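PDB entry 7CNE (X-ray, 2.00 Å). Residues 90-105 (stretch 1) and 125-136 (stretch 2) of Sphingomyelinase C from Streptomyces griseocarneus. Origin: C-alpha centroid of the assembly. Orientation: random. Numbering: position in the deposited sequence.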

# COMPACT_ATOMS: atom_id res chain seq x y z
N GLY A 90 8.26 5.45 15.89
CA GLY A 90 8.42 6.54 14.94
C GLY A 90 7.80 7.85 15.43
O GLY A 90 7.40 7.98 16.60
N LYS A 91 7.72 8.83 14.52
CA LYS A 91 7.29 10.18 14.89
C LYS A 91 5.76 10.32 14.91
O LYS A 91 5.18 11.20 14.27
CB LYS A 91 7.90 11.22 13.95
CG LYS A 91 9.30 11.67 14.36
CD LYS A 91 9.91 12.63 13.35
CE LYS A 91 11.38 12.85 13.64
NZ LYS A 91 12.07 13.62 12.56
N TYR A 92 5.12 9.45 15.69
CA TYR A 92 3.67 9.46 15.82
C TYR A 92 3.20 10.77 16.44
O TYR A 92 3.80 11.27 17.39
CB TYR A 92 3.22 8.27 16.67
CG TYR A 92 1.74 8.27 17.04
CD1 TYR A 92 0.78 7.80 16.15
CD2 TYR A 92 1.32 8.72 18.28
CE1 TYR A 92 -0.58 7.80 16.48
CE2 TYR A 92 -0.03 8.73 18.62
CZ TYR A 92 -0.97 8.26 17.73
OH TYR A 92 -2.30 8.27 18.07
N SER A 93 2.13 11.34 15.89
CA SER A 93 1.49 12.53 16.43
C SER A 93 0.09 12.20 16.92
O SER A 93 -0.70 11.60 16.17
CB SER A 93 1.42 13.64 15.38
OG SER A 93 0.44 14.60 15.73
N ALA A 94 -0.22 12.59 18.16
CA ALA A 94 -1.55 12.33 18.71
C ALA A 94 -2.57 13.39 18.29
O ALA A 94 -3.77 13.16 18.42
CB ALA A 94 -1.49 12.25 20.23
N THR A 95 -2.11 14.54 17.81
CA THR A 95 -3.03 15.62 17.48
C THR A 95 -3.38 15.68 16.00
O THR A 95 -4.44 16.22 15.66
CB THR A 95 -2.43 16.97 17.91
OG1 THR A 95 -1.24 17.21 17.15
CG2 THR A 95 -2.07 16.95 19.39
N THR A 96 -2.54 15.15 15.13
CA THR A 96 -2.79 15.31 13.70
C THR A 96 -4.03 14.51 13.31
O THR A 96 -4.19 13.36 13.74
CB THR A 96 -1.56 14.91 12.89
OG1 THR A 96 -1.66 15.47 11.58
CG2 THR A 96 -1.40 13.39 12.78
N PRO A 97 -4.96 15.09 12.54
CA PRO A 97 -6.22 14.39 12.24
C PRO A 97 -6.09 13.34 11.15
O PRO A 97 -6.92 12.43 11.10
CB PRO A 97 -7.16 15.52 11.80
CG PRO A 97 -6.37 16.80 11.93
CD PRO A 97 -4.93 16.46 11.99
N GLU A 98 -5.11 13.46 10.26
CA GLU A 98 -5.00 12.55 9.12
C GLU A 98 -4.15 11.34 9.48
O GLU A 98 -3.00 11.50 9.92
CB GLU A 98 -4.40 13.27 7.91
CG GLU A 98 -5.39 14.06 7.05
CD GLU A 98 -4.82 15.39 6.55
OE1 GLU A 98 -5.32 15.88 5.52
OE2 GLU A 98 -3.90 15.97 7.18
N ASP A 99 -4.69 10.15 9.28
CA ASP A 99 -3.92 8.93 9.51
C ASP A 99 -3.13 8.59 8.25
O ASP A 99 -3.18 9.28 7.24
CB ASP A 99 -4.83 7.78 9.97
CG ASP A 99 -5.87 7.37 8.93
OD1 ASP A 99 -5.52 7.16 7.74
OD2 ASP A 99 -7.04 7.19 9.31
N GLY A 100 -2.35 7.50 8.33
CA GLY A 100 -1.50 7.08 7.22
C GLY A 100 -2.19 6.25 6.15
O GLY A 100 -1.57 5.97 5.12
N GLY A 101 -3.44 5.84 6.36
CA GLY A 101 -4.20 5.17 5.32
C GLY A 101 -3.82 3.74 5.01
O GLY A 101 -4.39 3.16 4.08
N VAL A 102 -2.90 3.14 5.76
CA VAL A 102 -2.43 1.78 5.48
C VAL A 102 -3.08 0.80 6.45
O VAL A 102 -3.07 1.02 7.67
CB VAL A 102 -0.89 1.70 5.57
CG1 VAL A 102 -0.42 0.26 5.49
CG2 VAL A 102 -0.26 2.53 4.45
N THR A 103 -3.60 -0.31 5.92
CA THR A 103 -4.03 -1.42 6.75
C THR A 103 -3.65 -2.74 6.07
O THR A 103 -3.57 -2.82 4.84
CB THR A 103 -5.55 -1.36 7.05
OG1 THR A 103 -5.93 -2.47 7.87
CG2 THR A 103 -6.34 -1.41 5.75
N VAL A 104 -3.39 -3.76 6.88
CA VAL A 104 -2.99 -5.09 6.40
C VAL A 104 -4.05 -6.09 6.84
O VAL A 104 -4.38 -6.15 8.03
CB VAL A 104 -1.61 -5.52 6.94
CG1 VAL A 104 -1.27 -6.93 6.44
CG2 VAL A 104 -0.53 -4.51 6.55
N LEU A 105 -4.54 -6.88 5.88
CA LEU A 105 -5.55 -7.91 6.10
C LEU A 105 -4.96 -9.26 5.74
O LEU A 105 -4.20 -9.38 4.76
CB LEU A 105 -6.81 -7.65 5.24
CG LEU A 105 -7.19 -6.19 4.95
CD1 LEU A 105 -8.38 -6.07 3.96
CD2 LEU A 105 -7.49 -5.44 6.24
N ASP A 125 2.68 14.93 3.19
CA ASP A 125 2.94 13.70 3.93
C ASP A 125 3.46 13.97 5.34
O ASP A 125 3.19 13.20 6.27
CB ASP A 125 3.95 12.84 3.17
CG ASP A 125 3.49 12.48 1.76
OD1 ASP A 125 3.01 13.39 1.03
OD2 ASP A 125 3.64 11.30 1.39
N TRP A 126 4.25 15.03 5.51
CA TRP A 126 4.83 15.30 6.82
C TRP A 126 3.75 15.54 7.87
O TRP A 126 3.86 15.08 9.01
CB TRP A 126 5.76 16.52 6.76
CG TRP A 126 6.25 17.00 8.11
CD1 TRP A 126 5.82 18.10 8.80
CD2 TRP A 126 7.27 16.40 8.92
NE1 TRP A 126 6.50 18.21 9.99
CE2 TRP A 126 7.40 17.19 10.09
CE3 TRP A 126 8.10 15.28 8.77
CZ2 TRP A 126 8.32 16.89 11.10
CZ3 TRP A 126 9.00 14.97 9.78
CH2 TRP A 126 9.10 15.78 10.93
N TRP A 127 2.69 16.26 7.50
CA TRP A 127 1.70 16.70 8.47
C TRP A 127 0.74 15.59 8.88
O TRP A 127 -0.07 15.80 9.79
CB TRP A 127 0.94 17.91 7.90
CG TRP A 127 1.93 18.99 7.58
CD1 TRP A 127 2.36 19.38 6.35
CD2 TRP A 127 2.68 19.74 8.54
NE1 TRP A 127 3.32 20.36 6.48
CE2 TRP A 127 3.53 20.60 7.81
CE3 TRP A 127 2.70 19.79 9.93
CZ2 TRP A 127 4.39 21.50 8.44
CZ3 TRP A 127 3.56 20.69 10.55
CH2 TRP A 127 4.39 21.53 9.81
N SER A 128 0.84 14.41 8.28
CA SER A 128 -0.05 13.32 8.61
C SER A 128 0.76 12.15 9.17
O SER A 128 2.00 12.15 9.12
CB SER A 128 -0.87 12.91 7.38
OG SER A 128 -0.07 12.29 6.40
N ASN A 129 0.07 11.16 9.72
CA ASN A 129 0.74 10.04 10.37
C ASN A 129 1.06 8.93 9.36
O ASN A 129 0.74 7.76 9.57
CB ASN A 129 -0.11 9.50 11.52
CG ASN A 129 0.20 10.16 12.85
OD1 ASN A 129 1.28 10.74 13.05
ND2 ASN A 129 -0.75 10.08 13.78
N LYS A 130 1.70 9.31 8.25
CA LYS A 130 2.15 8.33 7.27
C LYS A 130 3.22 7.45 7.88
O LYS A 130 4.06 7.91 8.66
CB LYS A 130 2.68 9.05 6.02
CG LYS A 130 1.60 9.55 5.05
CD LYS A 130 0.94 8.37 4.35
CE LYS A 130 -0.27 8.80 3.53
NZ LYS A 130 0.11 9.28 2.17
N GLY A 131 3.19 6.16 7.55
CA GLY A 131 4.12 5.24 8.16
C GLY A 131 3.99 3.83 7.62
O GLY A 131 3.57 3.65 6.47
N PHE A 132 4.36 2.83 8.41
CA PHE A 132 4.22 1.46 7.97
C PHE A 132 3.68 0.58 9.09
O PHE A 132 3.81 0.90 10.28
CB PHE A 132 5.55 0.88 7.41
CG PHE A 132 6.73 0.91 8.36
CD1 PHE A 132 7.57 2.02 8.42
CD2 PHE A 132 7.03 -0.19 9.15
CE1 PHE A 132 8.67 2.03 9.26
CE2 PHE A 132 8.14 -0.17 10.00
CZ PHE A 132 8.95 0.94 10.05
N ALA A 133 3.03 -0.50 8.68
CA ALA A 133 2.58 -1.54 9.59
C ALA A 133 3.52 -2.73 9.45
O ALA A 133 3.93 -3.08 8.35
CB ALA A 133 1.15 -1.98 9.27
N TYR A 134 3.84 -3.35 10.58
CA TYR A 134 4.66 -4.56 10.62
C TYR A 134 3.82 -5.68 11.20
O TYR A 134 3.34 -5.57 12.33
CB TYR A 134 5.91 -4.35 11.48
CG TYR A 134 6.71 -5.61 11.74
CD1 TYR A 134 7.42 -6.23 10.72
CD2 TYR A 134 6.79 -6.14 13.03
CE1 TYR A 134 8.18 -7.35 10.96
CE2 TYR A 134 7.55 -7.29 13.27
CZ TYR A 134 8.23 -7.88 12.23
OH TYR A 134 9.00 -9.01 12.46
N VAL A 135 3.64 -6.76 10.44
CA VAL A 135 2.87 -7.90 10.92
C VAL A 135 3.71 -9.16 10.81
O VAL A 135 4.46 -9.34 9.84
CB VAL A 135 1.52 -8.08 10.19
CG1 VAL A 135 0.71 -6.83 10.32
CG2 VAL A 135 1.71 -8.46 8.74
N VAL A 136 3.60 -10.02 11.82
CA VAL A 136 4.15 -11.37 11.80
C VAL A 136 2.97 -12.31 11.68
O VAL A 136 2.08 -12.31 12.54
CB VAL A 136 4.96 -11.68 13.06
CG1 VAL A 136 5.49 -13.12 13.00
CG2 VAL A 136 6.11 -10.69 13.23
O HOH W 1 -2.61 11.00 5.23
O HOH W 2 0.77 4.82 6.56

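The two backbones run alongside each other in the same direction: CA-CA distances are 5.0 Å for E98-S128, 4.9 Å for D99-N129 and 3.9 Å for G100-K130, opening to 7.1 Å at V102-F132. Direct backbone bonding is sparse. N129 N donates to E98 O at 3.1 Å with a nearly linear angle of 170°, whereas G100 N and N129 O, 3.3 Å apart, fail on angle. The close approach at G100 depends on a bare CA, which lies 3.3 Å from N129 O; an ideal CB there would fall 2.6 Å from that oxygen. Just beyond, water 2 joins the chains, donating weakly to G100 O (3.0 Å) and accepting from G131 N (2.9 Å).

N129 dominates the side-chain contact, with 127 Å² covered. Its amide reads the S93 backbone in both senses: S93 N donates to N129 OD1 (3.0 Å, 158°), and N129 ND2 donates to S93 O (2.8 Å, 164°). T96 OG1 donates to W127 O at a very short 2.4 Å, while S93 OG accepts from T96 N (3.1 Å), bracing the turn. Farther along, polar pairing gives way to apolar packing: V104 CG2 meets A133 CB, and V104 CG1 meets V135 CG2, each at 4.1 Å, among buried residues.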